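Local atomic coordinates of DNA repair protein RECN (Deinococcus radiodurans, PDB entry 4ABY), a protein that probably binds and hydrolyses ATP through its ABC-type head domain and may take part in recombinational repair of double-strand breaks in DNA. Residues L40-I51 with S74-L83; L82-H90 with A117-R126. All coordinates share one frame; numbering follows the deposited sequence.

Both contacts lie in the RecN head domain, where helix 69-83 packs against one face of an antiparallel sheet. In contact 1 the helix meets strand 42-48; in contact 2 its last residues and the loop after it meet strand 116-122, two places along the same sheet, beyond strand 99-105. The centres are about 11 Å apart, and Leu82 and Leu83 belong to both. The helix starts within the P-loop, the predicted ATP-binding run from Gly67 to Ser74, so contact 1 includes Ser74 of that site. Contact 2 lies farther along: the side chain of Asn89 is about 8 Å from that of Lys73, also of that site. Gly81 O and Gly86 N, 3.1 Å apart, probably form a hydrogen bond joining the two regions.

Contact 1: L40-I51 with S74-L83; sequences LSRLEIRNLATI and SIIVDALGLL
Leu43 and Ile75 meet obliquely, Leu43 CD2 lying 3.7 Å from Ile75 CG2, while the other methyl of Leu43, CD1, leans on Leu80 CD2. CG anti to the backbone N (chi1 -179°) directs the fork at the helix, and its two methyls reach Ile75 and Leu80, five residues apart. Leu80 CD2 also faces Leu40 CD2 tip to tip at 3.6 Å. Further along the strand, Ile45 brings its CD1 to 3.5 Å from Ala79 CB, and the same methyl lies 3.8 Å from Ile75 CA. Leu48 reaches Ala79 CB from another direction with CD1 and places CD2 3.9 Å from Ser74 CB. At the end of the type II' turn from Leu48 to Ile51, Ile51 crosses Ile75 at about a right angle, its CD1 3.6 Å from Ile75 CG1. The side-chain contacts are almost wholly apolar; Ser74 OG bonds instead to Gly70 O. The P-loop helix thus packs across a strand of the antiparallel sheet, as in ABC-type ATPase heads, with the axes of strand 42-46 and helix 74-83 10.1 Å apart at 90°. Strand 42-48 lies between strands 51-57 and 99-105, with Val102 touching Leu82 and Leu83, and strand 376-383 of the mixed sheet reaches Ile51 and Ile75.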
loop_
_atom_site.group_PDB
_atom_site.type_symbol
_atom_site.label_atom_id
_atom_site.label_comp_id
_atom_site.label_asym_id
_atom_site.label_seq_id
_atom_site.Cartn_x
_atom_site.Cartn_y
_atom_site.Cartn_z
ATOM N N LEU A 40 -13.901 -1.550 -3.107
ATOM C CA LEU A 40 -14.234 -0.567 -4.126
ATOM C C LEU A 40 -15.049 -1.262 -5.213
ATOM O O LEU A 40 -14.516 -2.055 -5.989
ATOM C CB LEU A 40 -12.959 0.033 -4.715
ATOM C CG LEU A 40 -13.109 1.004 -5.886
ATOM C CD1 LEU A 40 -13.866 2.247 -5.469
ATOM C CD2 LEU A 40 -11.748 1.372 -6.441
ATOM N N SER A 41 -16.345 -0.971 -5.255
ATOM C CA SER A 41 -17.276 -1.661 -6.143
ATOM C C SER A 41 -17.259 -1.103 -7.561
ATOM O O SER A 41 -17.388 -1.844 -8.535
ATOM C CB SER A 41 -18.702 -1.575 -5.591
ATOM O OG SER A 41 -18.783 -2.081 -4.269
ATOM N N ARG A 42 -17.109 0.211 -7.665
ATOM C CA ARG A 42 -17.216 0.892 -8.947
ATOM C C ARG A 42 -16.254 2.072 -9.004
ATOM O O ARG A 42 -15.907 2.659 -7.976
ATOM C CB ARG A 42 -18.655 1.366 -9.161
ATOM C CG ARG A 42 -18.959 1.913 -10.542
ATOM C CD ARG A 42 -20.457 2.150 -10.707
ATOM N NE ARG A 42 -20.757 3.005 -11.851
ATOM C CZ ARG A 42 -20.979 2.557 -13.083
ATOM N NH1 ARG A 42 -20.941 1.252 -13.338
ATOM N NH2 ARG A 42 -21.241 3.413 -14.064
ATOM N N LEU A 43 -15.821 2.411 -10.211
ATOM C CA LEU A 43 -14.856 3.481 -10.408
ATOM C C LEU A 43 -15.219 4.242 -11.665
ATOM O O LEU A 43 -15.334 3.657 -12.741
ATOM C CB LEU A 43 -13.448 2.897 -10.539
ATOM C CG LEU A 43 -12.276 3.857 -10.727
ATOM C CD1 LEU A 43 -12.178 4.834 -9.564
ATOM C CD2 LEU A 43 -10.986 3.075 -10.879
ATOM N N GLU A 44 -15.414 5.548 -11.533
ATOM C CA GLU A 44 -15.778 6.367 -12.679
ATOM C C GLU A 44 -14.710 7.411 -12.951
ATOM O O GLU A 44 -14.412 8.243 -12.100
ATOM C CB GLU A 44 -17.123 7.052 -12.451
ATOM C CG GLU A 44 -18.285 6.097 -12.275
ATOM C CD GLU A 44 -19.593 6.827 -12.075
ATOM O OE1 GLU A 44 -19.593 8.075 -12.172
ATOM O OE2 GLU A 44 -20.617 6.158 -11.821
ATOM N N ILE A 45 -14.138 7.365 -14.145
ATOM C CA ILE A 45 -13.098 8.308 -14.515
ATOM C C ILE A 45 -13.523 9.082 -15.749
ATOM O O ILE A 45 -13.958 8.496 -16.731
ATOM C CB ILE A 45 -11.763 7.591 -14.798
ATOM C CG1 ILE A 45 -11.298 6.811 -13.566
ATOM C CG2 ILE A 45 -10.700 8.586 -15.213
ATOM C CD1 ILE A 45 -10.106 5.920 -13.829
ATOM N N ARG A 46 -13.404 10.401 -15.696
ATOM C CA ARG A 46 -13.760 11.227 -16.839
ATOM C C ARG A 46 -12.635 12.200 -17.179
ATOM O O ARG A 46 -12.114 12.893 -16.309
ATOM C CB ARG A 46 -15.073 11.972 -16.577
ATOM C CG ARG A 46 -15.648 12.673 -17.800
ATOM C CD ARG A 46 -16.898 13.464 -17.444
ATOM N NE ARG A 46 -16.661 14.375 -16.323
ATOM C CZ ARG A 46 -16.179 15.611 -16.445
ATOM N NH1 ARG A 46 -15.880 16.095 -17.643
ATOM N NH2 ARG A 46 -15.992 16.364 -15.366
ATOM N N ASN A 47 -12.259 12.225 -18.452
ATOM C CA ASN A 47 -11.208 13.103 -18.947
ATOM C C ASN A 47 -9.895 12.989 -18.192
ATOM O O ASN A 47 -9.282 13.996 -17.857
ATOM C CB ASN A 47 -11.686 14.552 -18.957
ATOM C CG ASN A 47 -12.757 14.801 -19.997
ATOM O OD1 ASN A 47 -12.849 14.084 -20.993
ATOM N ND2 ASN A 47 -13.574 15.826 -19.773
ATOM N N LEU A 48 -9.461 11.760 -17.933
ATOM C CA LEU A 48 -8.153 11.528 -17.330
ATOM C C LEU A 48 -7.221 10.848 -18.331
ATOM O O LEU A 48 -7.443 9.700 -18.723
ATOM C CB LEU A 48 -8.283 10.690 -16.056
ATOM C CG LEU A 48 -7.057 10.551 -15.147
ATOM C CD1 LEU A 48 -7.483 10.094 -13.771
ATOM C CD2 LEU A 48 -6.023 9.600 -15.726
ATOM N N ALA A 49 -6.183 11.568 -18.747
ATOM C CA ALA A 49 -5.179 11.034 -19.666
ATOM C C ALA A 49 -5.771 10.543 -20.982
ATOM O O ALA A 49 -6.206 11.341 -21.810
ATOM C CB ALA A 49 -4.390 9.931 -19.001
ATOM N N THR A 50 -5.770 9.228 -21.173
ATOM C CA THR A 50 -6.274 8.627 -22.406
ATOM C C THR A 50 -7.712 8.149 -22.241
ATOM O O THR A 50 -8.209 7.348 -23.032
ATOM C CB THR A 50 -5.422 7.419 -22.828
ATOM O OG1 THR A 50 -5.534 6.388 -21.840
ATOM C CG2 THR A 50 -3.969 7.820 -22.972
ATOM N N ILE A 51 -8.376 8.648 -21.205
ATOM C CA ILE A 51 -9.709 8.188 -20.859
ATOM C C ILE A 51 -10.720 9.317 -20.948
ATOM O O ILE A 51 -10.687 10.254 -20.154
ATOM C CB ILE A 51 -9.737 7.627 -19.436
ATOM C CG1 ILE A 51 -8.774 6.448 -19.316
ATOM C CG2 ILE A 51 -11.138 7.211 -19.053
ATOM C CD1 ILE A 51 -8.572 5.979 -17.895
ATOM N N SER A 74 -2.944 4.462 -14.979
ATOM C CA SER A 74 -3.717 5.690 -14.857
ATOM C C SER A 74 -5.028 5.418 -14.128
ATOM O O SER A 74 -5.458 6.211 -13.290
ATOM C CB SER A 74 -3.995 6.290 -16.237
ATOM O OG SER A 74 -2.793 6.489 -16.959
ATOM N N ILE A 75 -5.658 4.290 -14.444
ATOM C CA ILE A 75 -6.891 3.904 -13.784
ATOM C C ILE A 75 -6.667 3.556 -12.320
ATOM O O ILE A 75 -7.377 4.030 -11.440
ATOM C CB ILE A 75 -7.523 2.710 -14.502
ATOM C CG1 ILE A 75 -7.820 3.087 -15.952
ATOM C CG2 ILE A 75 -8.779 2.266 -13.794
ATOM C CD1 ILE A 75 -8.451 1.975 -16.751
ATOM N N ILE A 76 -5.657 2.740 -12.059
ATOM C CA ILE A 76 -5.481 2.165 -10.736
ATOM C C ILE A 76 -4.525 2.917 -9.821
ATOM O O ILE A 76 -4.764 3.027 -8.622
ATOM C CB ILE A 76 -5.008 0.729 -10.839
ATOM C CG1 ILE A 76 -6.011 -0.065 -11.660
ATOM C CG2 ILE A 76 -4.858 0.120 -9.466
ATOM C CD1 ILE A 76 -7.373 -0.042 -11.062
ATOM N N VAL A 77 -3.431 3.414 -10.374
ATOM C CA VAL A 77 -2.484 4.145 -9.557
ATOM C C VAL A 77 -2.793 5.636 -9.606
ATOM O O VAL A 77 -2.984 6.266 -8.571
ATOM C CB VAL A 77 -1.026 3.877 -9.968
ATOM C CG1 VAL A 77 -0.073 4.526 -8.988
ATOM C CG2 VAL A 77 -0.776 2.385 -10.030
ATOM N N ASP A 78 -2.866 6.191 -10.812
ATOM C CA ASP A 78 -3.059 7.625 -10.994
ATOM C C ASP A 78 -4.420 8.117 -10.527
ATOM O O ASP A 78 -4.507 9.073 -9.765
ATOM C CB ASP A 78 -2.830 8.017 -12.454
ATOM C CG ASP A 78 -1.371 7.919 -12.859
ATOM O OD1 ASP A 78 -0.507 7.879 -11.958
ATOM O OD2 ASP A 78 -1.084 7.887 -14.074
ATOM N N ALA A 79 -5.484 7.468 -10.983
ATOM C CA ALA A 79 -6.836 7.875 -10.609
ATOM C C ALA A 79 -7.093 7.655 -9.127
ATOM O O ALA A 79 -7.410 8.594 -8.407
ATOM C CB ALA A 79 -7.870 7.142 -11.438
ATOM N N LEU A 80 -6.957 6.416 -8.668
ATOM C CA LEU A 80 -7.187 6.117 -7.260
ATOM C C LEU A 80 -6.328 7.001 -6.358
ATOM O O LEU A 80 -6.706 7.303 -5.231
ATOM C CB LEU A 80 -6.929 4.640 -6.962
ATOM C CG LEU A 80 -7.890 3.646 -7.611
ATOM C CD1 LEU A 80 -7.508 2.229 -7.242
ATOM C CD2 LEU A 80 -9.316 3.937 -7.195
ATOM N N GLY A 81 -5.172 7.417 -6.859
ATOM C CA GLY A 81 -4.293 8.278 -6.093
ATOM C C GLY A 81 -4.978 9.579 -5.728
ATOM O O GLY A 81 -4.797 10.106 -4.629
ATOM N N LEU A 82 -5.770 10.097 -6.660
ATOM C CA LEU A 82 -6.522 11.321 -6.437
ATOM C C LEU A 82 -7.548 11.143 -5.325
ATOM O O LEU A 82 -7.759 12.047 -4.522
ATOM C CB LEU A 82 -7.215 11.757 -7.721
ATOM C CG LEU A 82 -6.313 12.112 -8.900
ATOM C CD1 LEU A 82 -7.160 12.340 -10.135
ATOM C CD2 LEU A 82 -5.476 13.336 -8.591
ATOM N N LEU A 83 -8.189 9.979 -5.280
ATOM C CA LEU A 83 -9.158 9.688 -4.232
ATOM C C LEU A 83 -8.481 9.614 -2.871
ATOM O O LEU A 83 -9.105 9.883 -1.851
ATOM C CB LEU A 83 -9.886 8.379 -4.515
ATOM C CG LEU A 83 -10.757 8.343 -5.764
ATOM C CD1 LEU A 83 -11.540 7.050 -5.807
ATOM C CD2 LEU A 83 -11.694 9.531 -5.782
#

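Contact 2: L82-H90 with A117-R126; sequences LLLGGRANH and ASRRLSSAGR
Arg119 reaches from strand 116-122 to the C-terminal end of the helix and meets two backbone carbonyls at the edge of its guanidinium. Its NH2 donates to Gly86 O at 2.7 Å with an N-H...O angle of 151°, this oxygen being tilted somewhat out of the guanidinium plane. NH1 makes a weaker, more bent bond to Leu82 O, also 2.7 Å long. The chain bends at chi2 (66°), which lays CG 3.7 Å from Leu82 CB and turns the charged end toward the loop. A Schellman motif with positive phi at Gly85 ends the helix and leads into the loop that carries Gly86 O; Gly85 N bonds back to Leu82 O, giving this oxygen both a backbone and a weak arginine partner. Farther along, Leu121 puts CD2 against Ala88 CB (3.8 Å) and CD1 near Asn89 O. His90 approaches Ser122 O with its ring edge: NE2 gives a weak bond of 2.7 Å, while ND1 holds the ring through a straighter bond to Ala88 O (3.1 Å, 162°). Ala88 centres an inverse gamma turn, and Ser122 O also accepts from Gly125 N in the type I turn beginning at the strand's last residue. The helix C-cap and following loop are thus tied to the sheet that the helix packs on. Strand 116-122 lies between strands 99-105 and 127-131; Leu100 touches Leu82 and Leu121, and Leu141 of helix 138-145 packs on Ala117 and Arg119.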
loop_
_atom_site.group_PDB
_atom_site.type_symbol
_atom_site.label_atom_id
_atom_site.label_comp_id
_atom_site.label_asym_id
_atom_site.label_seq_id
_atom_site.Cartn_x
_atom_site.Cartn_y
_atom_site.Cartn_z
ATOM N N LEU A 82 -5.770 10.097 -6.660
ATOM C CA LEU A 82 -6.522 11.321 -6.437
ATOM C C LEU A 82 -7.548 11.143 -5.325
ATOM O O LEU A 82 -7.759 12.047 -4.522
ATOM C CB LEU A 82 -7.215 11.757 -7.721
ATOM C CG LEU A 82 -6.313 12.112 -8.900
ATOM C CD1 LEU A 82 -7.160 12.340 -10.135
ATOM C CD2 LEU A 82 -5.476 13.336 -8.591
ATOM N N LEU A 83 -8.189 9.979 -5.280
ATOM C CA LEU A 83 -9.158 9.688 -4.232
ATOM C C LEU A 83 -8.481 9.614 -2.871
ATOM O O LEU A 83 -9.105 9.883 -1.851
ATOM C CB LEU A 83 -9.886 8.379 -4.515
ATOM C CG LEU A 83 -10.757 8.343 -5.764
ATOM C CD1 LEU A 83 -11.540 7.050 -5.807
ATOM C CD2 LEU A 83 -11.694 9.531 -5.782
ATOM N N LEU A 84 -7.207 9.239 -2.861
ATOM C CA LEU A 84 -6.456 9.133 -1.617
ATOM C C LEU A 84 -6.127 10.506 -1.048
ATOM O O LEU A 84 -5.658 10.628 0.086
ATOM C CB LEU A 84 -5.167 8.346 -1.832
ATOM C CG LEU A 84 -5.120 6.922 -1.284
ATOM C CD1 LEU A 84 -3.678 6.463 -1.200
ATOM C CD2 LEU A 84 -5.761 6.864 0.083
ATOM N N GLY A 85 -6.375 11.543 -1.838
ATOM C CA GLY A 85 -6.069 12.893 -1.416
ATOM C C GLY A 85 -4.663 13.244 -1.834
ATOM O O GLY A 85 -4.001 14.073 -1.206
ATOM N N GLY A 86 -4.207 12.603 -2.903
ATOM C CA GLY A 86 -2.885 12.862 -3.437
ATOM C C GLY A 86 -2.712 14.247 -4.044
ATOM O O GLY A 86 -3.622 15.077 -4.023
ATOM N N ARG A 87 -1.524 14.490 -4.585
ATOM C CA ARG A 87 -1.206 15.749 -5.239
ATOM C C ARG A 87 -2.270 16.102 -6.259
ATOM O O ARG A 87 -2.939 15.222 -6.792
ATOM C CB ARG A 87 0.147 15.627 -5.932
ATOM C CG ARG A 87 0.557 16.829 -6.754
ATOM C CD ARG A 87 1.977 16.654 -7.252
ATOM N NE ARG A 87 2.871 16.286 -6.158
ATOM C CZ ARG A 87 3.272 15.045 -5.904
ATOM N NH1 ARG A 87 2.868 14.041 -6.676
ATOM N NH2 ARG A 87 4.082 14.808 -4.880
ATOM N N ALA A 88 -2.431 17.393 -6.524
ATOM C CA ALA A 88 -3.353 17.842 -7.558
ATOM C C ALA A 88 -2.607 17.966 -8.877
ATOM O O ALA A 88 -2.347 19.072 -9.356
ATOM C CB ALA A 88 -3.983 19.162 -7.176
ATOM N N ASN A 89 -2.261 16.820 -9.454
ATOM C CA ASN A 89 -1.479 16.780 -10.678
ATOM C C ASN A 89 -2.324 17.109 -11.900
ATOM O O ASN A 89 -3.098 16.279 -12.372
ATOM C CB ASN A 89 -0.837 15.405 -10.841
ATOM C CG ASN A 89 0.177 15.368 -11.953
ATOM O OD1 ASN A 89 0.420 16.373 -12.618
ATOM N ND2 ASN A 89 0.785 14.207 -12.159
ATOM N N HIS A 90 -2.164 18.322 -12.418
ATOM C CA HIS A 90 -2.944 18.766 -13.567
ATOM C C HIS A 90 -2.519 18.109 -14.872
ATOM O O HIS A 90 -3.207 18.225 -15.884
ATOM C CB HIS A 90 -2.898 20.287 -13.687
ATOM C CG HIS A 90 -3.869 20.984 -12.785
ATOM N ND1 HIS A 90 -3.884 20.791 -11.422
ATOM C CD2 HIS A 90 -4.862 21.863 -13.054
ATOM C CE1 HIS A 90 -4.846 21.523 -10.886
ATOM N NE2 HIS A 90 -5.452 22.182 -11.854
ATOM N N ALA A 117 -16.556 8.738 -2.868
ATOM C CA ALA A 117 -15.585 9.812 -2.736
ATOM C C ALA A 117 -15.266 10.285 -4.143
ATOM O O ALA A 117 -15.317 9.502 -5.089
ATOM C CB ALA A 117 -14.330 9.318 -2.041
ATOM N N SER A 118 -14.955 11.564 -4.294
ATOM C CA SER A 118 -14.616 12.073 -5.611
ATOM C C SER A 118 -13.536 13.140 -5.554
ATOM O O SER A 118 -13.340 13.797 -4.530
ATOM C CB SER A 118 -15.855 12.614 -6.324
ATOM O OG SER A 118 -16.079 13.971 -5.996
ATOM N N ARG A 119 -12.837 13.296 -6.672
ATOM C CA ARG A 119 -11.806 14.305 -6.813
ATOM C C ARG A 119 -11.943 14.919 -8.197
ATOM O O ARG A 119 -11.904 14.209 -9.197
ATOM C CB ARG A 119 -10.429 13.665 -6.641
ATOM C CG ARG A 119 -9.261 14.634 -6.677
ATOM C CD ARG A 119 -9.276 15.582 -5.495
ATOM N NE ARG A 119 -8.000 16.277 -5.363
ATOM C CZ ARG A 119 -6.958 15.787 -4.701
ATOM N NH1 ARG A 119 -7.045 14.604 -4.106
ATOM N NH2 ARG A 119 -5.829 16.478 -4.627
ATOM N N ARG A 120 -12.134 16.234 -8.250
ATOM C CA ARG A 120 -12.261 16.951 -9.516
ATOM C C ARG A 120 -11.111 17.925 -9.680
ATOM O O ARG A 120 -10.857 18.743 -8.803
ATOM C CB ARG A 120 -13.581 17.722 -9.573
ATOM C CG ARG A 120 -13.773 18.524 -10.851
ATOM C CD ARG A 120 -15.064 19.333 -10.826
ATOM N NE ARG A 120 -14.965 20.495 -9.945
ATOM C CZ ARG A 120 -14.486 21.681 -10.321
ATOM N NH1 ARG A 120 -14.062 21.864 -11.565
ATOM N NH2 ARG A 120 -14.427 22.685 -9.454
ATOM N N LEU A 121 -10.407 17.836 -10.801
ATOM C CA LEU A 121 -9.347 18.785 -11.092
ATOM C C LEU A 121 -9.760 19.681 -12.243
ATOM O O LEU A 121 -10.254 19.208 -13.261
ATOM C CB LEU A 121 -8.049 18.064 -11.429
ATOM C CG LEU A 121 -7.369 17.369 -10.256
ATOM C CD1 LEU A 121 -6.036 16.810 -10.706
ATOM C CD2 LEU A 121 -7.185 18.339 -9.104
ATOM N N SER A 122 -9.563 20.980 -12.073
ATOM C CA SER A 122 -9.966 21.936 -13.087
ATOM C C SER A 122 -8.748 22.581 -13.720
ATOM O O SER A 122 -7.808 22.963 -13.027
ATOM C CB SER A 122 -10.871 23.002 -12.478
ATOM O OG SER A 122 -11.217 23.978 -13.440
ATOM N N SER A 123 -8.767 22.693 -15.043
ATOM C CA SER A 123 -7.670 23.310 -15.778
ATOM C C SER A 123 -7.544 24.781 -15.405
ATOM O O SER A 123 -6.520 25.414 -15.666
ATOM C CB SER A 123 -7.888 23.167 -17.284
ATOM O OG SER A 123 -6.869 23.828 -18.012
ATOM N N ALA A 124 -8.544 25.298 -14.730
ATOM C CA ALA A 124 -8.508 26.652 -14.236
ATOM C C ALA A 124 -7.402 26.781 -13.215
ATOM O O ALA A 124 -6.740 27.800 -13.140
ATOM C CB ALA A 124 -9.811 27.017 -13.622
ATOM N N GLY A 125 -7.214 25.738 -12.418
ATOM C CA GLY A 125 -6.246 25.727 -11.334
ATOM C C GLY A 125 -6.835 25.280 -10.008
ATOM O O GLY A 125 -6.119 25.083 -9.048
ATOM N N ARG A 126 -8.147 25.107 -9.960
ATOM C CA ARG A 126 -8.825 24.664 -8.749
ATOM C C ARG A 126 -9.246 23.192 -8.740
ATOM O O ARG A 126 -8.508 22.317 -9.179
ATOM C CB ARG A 126 -9.997 25.578 -8.393
ATOM C CG ARG A 126 -9.984 26.013 -6.918
ATOM C CD ARG A 126 -10.727 27.322 -6.696
ATOM N NE ARG A 126 -10.008 28.273 -5.839
ATOM C CZ ARG A 126 -9.950 29.592 -6.043
ATOM N NH1 ARG A 126 -10.552 30.147 -7.081
ATOM N NH2 ARG A 126 -9.282 30.362 -5.210
#